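Local structure of alpha-galactosidase 1 (3LRK) at residues I313-D318 / G348-G353; N352-V357 / F464-P469. The protein hydrolyses terminal, non-reducing alpha-D-galactose residues from alpha-D-galactosides such as galactose oligosaccharides and galactomannans, working as a secreted, N-glycosylated homotetramer of glycosyl hydrolase family 27. The protein carries 1 engineered substitution. All blocks are in the same frame, centred on the assembly; numbering follows the deposited sequence.

Contact 1: residues I313-D318 / G348-G353; sequences IAINQD and GPLDNG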
loop_
_atom_site.group_PDB
_atom_site.type_symbol
_atom_site.label_atom_id
_atom_site.label_comp_id
_atom_site.label_asym_id
_atom_site.label_seq_id
_atom_site.Cartn_x
_atom_site.Cartn_y
_atom_site.Cartn_z
ATOM N N ILE A 313 31.854 -10.079 -18.334
ATOM C CA ILE A 313 31.358 -8.996 -19.200
ATOM C C ILE A 313 30.599 -9.540 -20.422
ATOM O O ILE A 313 29.573 -8.977 -20.835
ATOM C CB ILE A 313 32.504 -8.051 -19.650
ATOM C CG1 ILE A 313 33.180 -7.401 -18.435
ATOM C CG2 ILE A 313 31.988 -6.970 -20.627
ATOM C CD1 ILE A 313 34.487 -6.646 -18.768
ATOM N N ALA A 314 31.085 -10.654 -20.974
ATOM C CA ALA A 314 30.435 -11.283 -22.117
ATOM C C ALA A 314 28.997 -11.738 -21.788
ATOM O O ALA A 314 28.128 -11.696 -22.656
ATOM C CB ALA A 314 31.270 -12.451 -22.633
ATOM N N ILE A 315 28.766 -12.161 -20.544
ATOM C CA ILE A 315 27.417 -12.464 -20.040
ATOM C C ILE A 315 26.539 -11.215 -20.095
ATOM O O ILE A 315 25.428 -11.259 -20.621
ATOM C CB ILE A 315 27.429 -13.019 -18.581
ATOM C CG1 ILE A 315 28.207 -14.344 -18.490
ATOM C CG2 ILE A 315 25.990 -13.176 -18.021
ATOM C CD1 ILE A 315 27.702 -15.458 -19.434
ATOM N N ASN A 316 27.060 -10.116 -19.545
ATOM C CA ASN A 316 26.357 -8.840 -19.474
ATOM C C ASN A 316 26.067 -8.278 -20.853
ATOM O O ASN A 316 25.045 -7.637 -21.069
ATOM C CB ASN A 316 27.175 -7.821 -18.674
ATOM C CG ASN A 316 26.444 -6.495 -18.493
ATOM O OD1 ASN A 316 26.754 -5.515 -19.164
ATOM N ND2 ASN A 316 25.453 -6.474 -17.606
ATOM N N GLN A 317 26.972 -8.557 -21.787
ATOM C CA GLN A 317 26.916 -8.011 -23.133
ATOM C C GLN A 317 26.419 -9.038 -24.145
ATOM O O GLN A 317 26.625 -8.876 -25.348
ATOM C CB GLN A 317 28.293 -7.472 -23.538
ATOM C CG GLN A 317 28.775 -6.288 -22.683
ATOM C CD GLN A 317 27.938 -5.036 -22.884
ATOM O OE1 GLN A 317 27.832 -4.521 -23.999
ATOM N NE2 GLN A 317 27.346 -4.531 -21.800
ATOM N N ASP A 318 25.748 -10.081 -23.654
ATOM C CA ASP A 318 25.107 -11.060 -24.529
ATOM C C ASP A 318 24.181 -10.342 -25.518
ATOM O O ASP A 318 23.418 -9.458 -25.132
ATOM C CB ASP A 318 24.299 -12.071 -23.708
ATOM C CG ASP A 318 23.895 -13.297 -24.521
ATOM O OD1 ASP A 318 24.756 -13.829 -25.251
ATOM O OD2 ASP A 318 22.720 -13.723 -24.435
ATOM N N GLY A 348 19.843 -18.316 -16.372
ATOM C CA GLY A 348 19.360 -17.515 -17.492
ATOM C C GLY A 348 19.886 -17.973 -18.840
ATOM O O GLY A 348 21.012 -18.474 -18.935
ATOM N N PRO A 349 19.074 -17.792 -19.898
ATOM C CA PRO A 349 19.474 -18.188 -21.244
ATOM C C PRO A 349 20.488 -17.231 -21.850
ATOM O O PRO A 349 20.535 -16.052 -21.480
ATOM C CB PRO A 349 18.166 -18.125 -22.031
ATOM C CG PRO A 349 17.335 -17.116 -21.315
ATOM C CD PRO A 349 17.714 -17.217 -19.867
ATOM N N LEU A 350 21.293 -17.757 -22.771
ATOM C CA LEU A 350 22.270 -16.969 -23.503
ATOM C C LEU A 350 22.019 -17.157 -24.982
ATOM O O LEU A 350 21.585 -18.230 -25.406
ATOM C CB LEU A 350 23.698 -17.395 -23.150
ATOM C CG LEU A 350 24.142 -17.133 -21.712
ATOM C CD1 LEU A 350 25.389 -17.941 -21.366
ATOM C CD2 LEU A 350 24.364 -15.629 -21.464
ATOM N N ASP A 351 22.300 -16.116 -25.763
ATOM C CA ASP A 351 21.895 -16.081 -27.162
ATOM C C ASP A 351 22.395 -17.257 -28.016
ATOM O O ASP A 351 21.677 -17.710 -28.911
ATOM C CB ASP A 351 22.295 -14.766 -27.804
ATOM C CG ASP A 351 21.552 -14.511 -29.105
ATOM O OD1 ASP A 351 22.221 -14.416 -30.149
ATOM O OD2 ASP A 351 20.303 -14.423 -29.074
ATOM N N ASN A 352 23.604 -17.746 -27.739
ATOM C CA ASN A 352 24.178 -18.878 -28.504
ATOM C C ASN A 352 23.650 -20.261 -28.092
ATOM O O ASN A 352 24.069 -21.291 -28.644
ATOM C CB ASN A 352 25.717 -18.848 -28.469
ATOM C CG ASN A 352 26.298 -19.310 -27.132
ATOM O OD1 ASN A 352 25.608 -19.352 -26.112
ATOM N ND2 ASN A 352 27.589 -19.632 -27.132
ATOM N N GLY A 353 22.747 -20.281 -27.112
ATOM C CA GLY A 353 22.145 -21.517 -26.628
ATOM C C GLY A 353 22.697 -22.005 -25.300
ATOM O O GLY A 353 22.171 -22.955 -24.722
HETATM O O HOH W 1 21.295 -13.386 -22.137
HETATM O O HOH W 2 25.806 -16.129 -26.242
#
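The carboxylate of Asp318, just past the C-terminal end of helix 310-316, meets the head of the beta turn Leu350-Gly353, joining the last helix of the TIM barrel to the C-terminal beta-sandwich domain. Asp318 OD2 accepts the backbone N-H of Asp351 on its syn lone pair at 2.8 Å, with an angle of 147° at the hydrogen. Asp318 OD1 takes the same N-H only weakly, at 3.4 Å, so one donor is shared unequally between the two oxygens. Aspartate suits this place because its short side chain, with CG anti to the backbone N (chi1 -166°), carries both acceptors straight to the turn.

Two waters widen the grip. One lies within hydrogen-bonding distance of Asp318 OD2 and Pro349 O, bridging two acceptors; the other donates to Asp318 OD1 at 2.7 Å and accepts from Asn352 N. Directly or through water, the buried carboxylate is thus linked to the backbones of Pro349, Asp351 and Asn352, and the Asp351 N-H and the water on OD1 would be expected to favour its charged form. Asp351 turns its own carboxylate to Asn320 ND2, and its OD2 stays 5.3 Å from Asp318 OD2.

Beside the polar contact, Leu350 supplies the apolar part. It forks so that CD2 lies 3.9 Å from Asp318 CG while CD1 meets Ile315 CD1, the two aliphatic side chains crossing at about a right angle; Val356 and Arg466 pack on both.

The turn is type I, closed by Gly353 N on Leu350 O, and Gly353 adopts a positive phi (104°) that a side chain would make costly. On the helix side, Gln317 is the first residue to leave helical angles, and its backbone N still bonds Ile313 O at 2.8 Å.

Contact 2: residues N352-V357 / F464-P469; sequences NGDQVV and FYRLRP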
loop_
_atom_site.group_PDB
_atom_site.type_symbol
_atom_site.label_atom_id
_atom_site.label_comp_id
_atom_site.label_asym_id
_atom_site.label_seq_id
_atom_site.Cartn_x
_atom_site.Cartn_y
_atom_site.Cartn_z
ATOM N N ASN A 352 23.604 -17.746 -27.739
ATOM C CA ASN A 352 24.178 -18.878 -28.504
ATOM C C ASN A 352 23.650 -20.261 -28.092
ATOM O O ASN A 352 24.069 -21.291 -28.644
ATOM C CB ASN A 352 25.717 -18.848 -28.469
ATOM C CG ASN A 352 26.298 -19.310 -27.132
ATOM O OD1 ASN A 352 25.608 -19.352 -26.112
ATOM N ND2 ASN A 352 27.589 -19.632 -27.132
ATOM N N GLY A 353 22.747 -20.281 -27.112
ATOM C CA GLY A 353 22.145 -21.517 -26.628
ATOM C C GLY A 353 22.697 -22.005 -25.300
ATOM O O GLY A 353 22.171 -22.955 -24.722
ATOM N N ASP A 354 23.758 -21.361 -24.818
ATOM C CA ASP A 354 24.335 -21.686 -23.520
ATOM C C ASP A 354 23.421 -21.186 -22.381
ATOM O O ASP A 354 22.426 -20.517 -22.633
ATOM C CB ASP A 354 25.747 -21.086 -23.384
ATOM C CG ASP A 354 26.743 -21.644 -24.408
ATOM O OD1 ASP A 354 26.444 -22.658 -25.088
ATOM O OD2 ASP A 354 27.843 -21.065 -24.527
ATOM N N GLN A 355 23.755 -21.548 -21.145
ATOM C CA GLN A 355 23.019 -21.115 -19.951
ATOM C C GLN A 355 24.007 -20.554 -18.937
ATOM O O GLN A 355 25.082 -21.121 -18.759
ATOM C CB GLN A 355 22.264 -22.311 -19.340
ATOM C CG GLN A 355 21.132 -21.946 -18.339
ATOM C CD GLN A 355 19.854 -21.424 -19.012
ATOM O OE1 GLN A 355 18.924 -20.970 -18.334
ATOM N NE2 GLN A 355 19.802 -21.494 -20.337
ATOM N N VAL A 356 23.658 -19.442 -18.282
ATOM C CA VAL A 356 24.458 -18.928 -17.158
ATOM C C VAL A 356 23.810 -19.381 -15.875
ATOM O O VAL A 356 22.596 -19.238 -15.702
ATOM C CB VAL A 356 24.513 -17.375 -17.035
ATOM C CG1 VAL A 356 25.869 -16.920 -16.459
ATOM C CG2 VAL A 356 24.222 -16.690 -18.311
ATOM N N VAL A 357 24.628 -19.902 -14.967
ATOM C CA VAL A 357 24.152 -20.377 -13.675
ATOM C C VAL A 357 24.948 -19.691 -12.573
ATOM O O VAL A 357 26.171 -19.558 -12.673
ATOM C CB VAL A 357 24.253 -21.926 -13.572
ATOM C CG1 VAL A 357 23.667 -22.426 -12.258
ATOM C CG2 VAL A 357 23.528 -22.577 -14.736
ATOM N N PHE A 464 30.010 -19.145 -10.366
ATOM C CA PHE A 464 29.424 -18.513 -11.548
ATOM C C PHE A 464 29.812 -19.305 -12.802
ATOM O O PHE A 464 30.979 -19.307 -13.200
ATOM C CB PHE A 464 29.905 -17.057 -11.620
ATOM C CG PHE A 464 29.030 -16.149 -12.446
ATOM C CD1 PHE A 464 27.643 -16.133 -12.279
ATOM C CD2 PHE A 464 29.602 -15.279 -13.368
ATOM C CE1 PHE A 464 26.848 -15.283 -13.038
ATOM C CE2 PHE A 464 28.809 -14.419 -14.131
ATOM C CZ PHE A 464 27.433 -14.423 -13.957
ATOM N N TYR A 465 28.832 -19.975 -13.409
ATOM C CA TYR A 465 29.091 -20.905 -14.520
ATOM C C TYR A 465 28.418 -20.565 -15.839
ATOM O O TYR A 465 27.315 -20.009 -15.871
ATOM C CB TYR A 465 28.635 -22.323 -14.170
ATOM C CG TYR A 465 29.194 -22.909 -12.904
ATOM C CD1 TYR A 465 28.338 -23.363 -11.905
ATOM C CD2 TYR A 465 30.570 -23.023 -12.702
ATOM C CE1 TYR A 465 28.827 -23.921 -10.734
ATOM C CE2 TYR A 465 31.073 -23.574 -11.522
ATOM C CZ TYR A 465 30.191 -24.025 -10.550
ATOM O OH TYR A 465 30.659 -24.572 -9.384
ATOM N N ARG A 466 29.077 -20.959 -16.927
ATOM C CA ARG A 466 28.446 -21.026 -18.233
ATOM C C ARG A 466 28.327 -22.499 -18.633
ATOM O O ARG A 466 29.321 -23.226 -18.640
ATOM C CB ARG A 466 29.240 -20.229 -19.275
ATOM C CG ARG A 466 28.513 -20.068 -20.601
ATOM C CD ARG A 466 29.163 -19.039 -21.514
ATOM N NE ARG A 466 28.384 -18.900 -22.742
ATOM C CZ ARG A 466 28.122 -17.750 -23.357
ATOM N NH1 ARG A 466 28.577 -16.604 -22.867
ATOM N NH2 ARG A 466 27.381 -17.743 -24.460
ATOM N N LEU A 467 27.102 -22.937 -18.928
ATOM C CA LEU A 467 26.852 -24.303 -19.401
ATOM C C LEU A 467 26.739 -24.340 -20.916
ATOM O O LEU A 467 26.061 -23.507 -21.515
ATOM C CB LEU A 467 25.584 -24.907 -18.770
ATOM C CG LEU A 467 25.469 -25.166 -17.256
ATOM C CD1 LEU A 467 24.563 -26.360 -16.984
ATOM C CD2 LEU A 467 26.800 -25.380 -16.566
ATOM N N ARG A 468 27.408 -25.315 -21.533
ATOM C CA ARG A 468 27.422 -25.457 -22.990
ATOM C C ARG A 468 27.056 -26.894 -23.354
ATOM O O ARG A 468 27.422 -27.821 -22.628
ATOM C CB ARG A 468 28.803 -25.111 -23.568
ATOM C CG ARG A 468 29.395 -23.789 -23.086
ATOM C CD ARG A 468 30.516 -23.319 -23.995
ATOM N NE ARG A 468 30.006 -22.919 -25.308
ATOM C CZ ARG A 468 30.760 -22.687 -26.377
ATOM N NH1 ARG A 468 32.083 -22.806 -26.310
ATOM N NH2 ARG A 468 30.184 -22.331 -27.520
ATOM N N PRO A 469 26.320 -27.088 -24.465
ATOM C CA PRO A 469 25.996 -28.464 -24.844
ATOM C C PRO A 469 27.269 -29.217 -25.214
ATOM O O PRO A 469 28.075 -28.707 -25.992
ATOM C CB PRO A 469 25.093 -28.291 -26.076
ATOM C CG PRO A 469 24.620 -26.863 -26.021
ATOM C CD PRO A 469 25.755 -26.110 -25.415
HETATM O O HOH W 2 25.806 -16.129 -26.242
HETATM O O HOH W 3 27.794 -23.318 -27.299
#
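Antiparallel pairing of strands 355-361 and 461-469, neighbours in the six-stranded sheet of the C-terminal domain, forms this contact. Gln355 with Leu467 and Val357 with Tyr465 are hydrogen-bonded pairs, flanking the non-hydrogen-bonded pair Val356 with Arg466. The bond from Leu467 N to Gln355 O is short and straight, 2.7 Å and 174°. On the face of Val357, its CG2 meets Leu467 CG at 4.1 Å, and Ile376 of helix 373-376 packs against both; beta-branched valine and bulky leucine suit such an apolar layer. On the other face Val356 CG1 touches Phe464 CZ.

Where strand 355-361 begins, polar groups take over. Asn352 OD1 accepts the backbone N-H of Asp354, an Asx turn that leads the chain into the strand. The same oxygen receives Arg466 NH2 at 2.9 Å, tip to tip, with the donor above the carbonyl plane and the amide perpendicular to the guanidinium. Arg466, extended from CG to NE, also sends NE to the anti lone pair of Asp354 OD2 at 2.9 Å. Arg468 instead bends at chi3 (69°), bringing NE to this same OD2 at 3.0 Å in a weaker hydrogen bond within a salt bridge. A water links Asp354 OD1 with Arg468 NH2, and Phe440 makes a cation-pi contact with Arg468.

One buried carboxylate oxygen thus serves two arginines, while a weak hydrogen bond from Asn352 ND2 adds a third residue to its donors; so much positive charge probably keeps Asp354 ionised.

How the contacts relate
Followed from the N terminus, the chain leaves helix 310-316 of the barrel, runs through strands 325-331 and 342-349, and returns in the turn 350-353, where contact 1 closes a loop of 29 residues. Contact 2 starts on the shared residues Asn352 and Gly353 and closes a much longer loop, ending on strand 461-469; the two loops therefore follow one another, overlapping at the turn, rather than nesting. They also touch directly: Gly348 O lies 2.9 Å from Val356 N, a probable hydrogen bond between adjacent strands. Together they tie the barrel's last helix, through one hairpin, to the chain's last strand, which lies inside the sheet.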